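Local atomic coordinates of D-lactate dehydrogenase (Fermentative) (Pseudomonas aeruginosa, PDB entry 6ABJ), a protein that probably catalyses the NADH-dependent interconversion of pyruvate and D-lactate as a tetrameric dehydrogenase of the D-isomer specific 2-hydroxyacid family. Residues 123-128 with 246-251. Numbering follows the deposited sequence.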
# COMPACT_ATOMS: atom_id res chain seq x y z
N GLU B 123 -21.23 11.36 10.36
CA GLU B 123 -20.04 10.85 10.99
C GLU B 123 -18.96 10.50 9.94
O GLU B 123 -17.77 10.78 10.12
CB GLU B 123 -20.36 9.73 11.94
CG GLU B 123 -21.05 10.23 13.21
CD GLU B 123 -21.47 9.10 14.14
OE1 GLU B 123 -20.96 7.99 13.98
OE2 GLU B 123 -22.34 9.36 15.04
N HIS B 124 -19.40 9.91 8.84
CA HIS B 124 -18.51 9.51 7.80
C HIS B 124 -17.88 10.75 7.14
O HIS B 124 -16.69 10.76 6.87
CB HIS B 124 -19.22 8.71 6.77
CG HIS B 124 -18.27 8.06 5.79
ND1 HIS B 124 -17.60 6.91 6.08
CD2 HIS B 124 -17.95 8.36 4.52
CE1 HIS B 124 -16.86 6.54 5.04
NE2 HIS B 124 -17.07 7.40 4.07
N ALA B 125 -18.68 11.80 6.93
CA ALA B 125 -18.17 13.03 6.43
C ALA B 125 -17.09 13.56 7.36
O ALA B 125 -16.04 14.01 6.88
CB ALA B 125 -19.28 14.04 6.21
N VAL B 126 -17.34 13.57 8.67
CA VAL B 126 -16.34 14.05 9.60
C VAL B 126 -15.07 13.17 9.57
O VAL B 126 -13.94 13.69 9.64
CB VAL B 126 -16.93 14.20 11.02
CG1 VAL B 126 -15.88 14.63 12.01
CG2 VAL B 126 -18.10 15.18 11.00
N GLY B 127 -15.23 11.86 9.41
CA GLY B 127 -14.09 11.00 9.30
C GLY B 127 -13.23 11.33 8.06
O GLY B 127 -11.98 11.34 8.11
N LEU B 128 -13.89 11.73 6.98
CA LEU B 128 -13.17 12.04 5.72
C LEU B 128 -12.41 13.33 6.00
O LEU B 128 -11.25 13.49 5.59
CB LEU B 128 -14.18 12.24 4.54
CG LEU B 128 -14.72 10.91 3.94
CD1 LEU B 128 -15.74 11.29 2.83
CD2 LEU B 128 -13.65 10.02 3.42
N ILE B 246 -15.92 18.31 0.72
CA ILE B 246 -16.43 17.00 1.05
C ILE B 246 -17.80 16.84 0.32
O ILE B 246 -18.70 17.69 0.43
CB ILE B 246 -16.67 16.87 2.58
CG1 ILE B 246 -15.37 17.19 3.36
CG2 ILE B 246 -17.17 15.49 2.97
CD1 ILE B 246 -14.19 16.28 3.06
N ASN B 247 -17.94 15.75 -0.42
CA ASN B 247 -19.22 15.40 -1.01
C ASN B 247 -19.62 14.01 -0.58
O ASN B 247 -19.13 12.98 -1.11
CB ASN B 247 -19.21 15.47 -2.52
CG ASN B 247 -20.61 15.26 -3.10
OD1 ASN B 247 -21.60 15.31 -2.36
ND2 ASN B 247 -20.69 15.00 -4.37
N THR B 248 -20.47 13.96 0.44
CA THR B 248 -21.22 12.73 0.76
C THR B 248 -22.68 12.76 0.27
O THR B 248 -23.43 11.90 0.65
CB THR B 248 -21.18 12.45 2.26
OG1 THR B 248 -21.80 13.55 2.97
CG2 THR B 248 -19.70 12.30 2.77
N GLY B 249 -23.08 13.75 -0.51
CA GLY B 249 -24.51 13.96 -0.91
C GLY B 249 -24.92 13.11 -2.13
O GLY B 249 -25.38 12.03 -1.97
N ARG B 250 -24.65 13.55 -3.31
CA ARG B 250 -24.87 12.74 -4.52
C ARG B 250 -23.82 13.12 -5.51
O ARG B 250 -23.41 14.26 -5.56
CB ARG B 250 -26.27 13.06 -5.19
CG ARG B 250 -27.49 12.61 -4.40
CD ARG B 250 -27.79 11.11 -4.44
NE ARG B 250 -27.78 10.63 -5.82
CZ ARG B 250 -28.71 10.95 -6.74
NH1 ARG B 250 -29.75 11.74 -6.47
NH2 ARG B 250 -28.58 10.47 -7.98
N GLY B 251 -23.40 12.17 -6.32
CA GLY B 251 -22.30 12.37 -7.25
C GLY B 251 -22.46 13.54 -8.15
O GLY B 251 -21.53 14.34 -8.35
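Ala-125 and Leu-128 of helix 118-134 pack on Ile-246 and Thr-248 in a buried, mainly apolar contact, where the helix lies against the C-terminal end of strand 243-247 in the parallel sheet of the Rossmann-type NAD-binding domain. Ala-125 CB touches Thr-248 CG2 at 3.9 Å and Ile-246 CG2 at 4.1 Å, and the CA atoms of Ala-125 and Thr-248 are 6.4 Å apart. One helical turn on, Leu-128 CD1 reaches the same Thr-248 methyl at 4.1 Å, the two side chains running alongside each other in opposite senses, while Leu-128 CB meets Ile-246 CD1 at 4.3 Å. In Thr-248, OG1 sits between the backbone N and the carbonyl carbon (chi1 61°), leaving CG2 anti to the carbonyl carbon and turned over Ala-125. Asn-247 points away from the helix and braces the following turn: its OD1 accepts from Gly-249 N at 2.8 Å, an Asx turn, and its ND2 gives a nearly straight bond (174°) to Arg-250 O. Thr-248 belongs to the NADH site, unoccupied in this chain, near Asp-274 and Ile-171. With no hydrogen bond between the two segments, this cofactor-site threonine meets the helix here through carbon contacts, while polar bonds shape the loop beyond it.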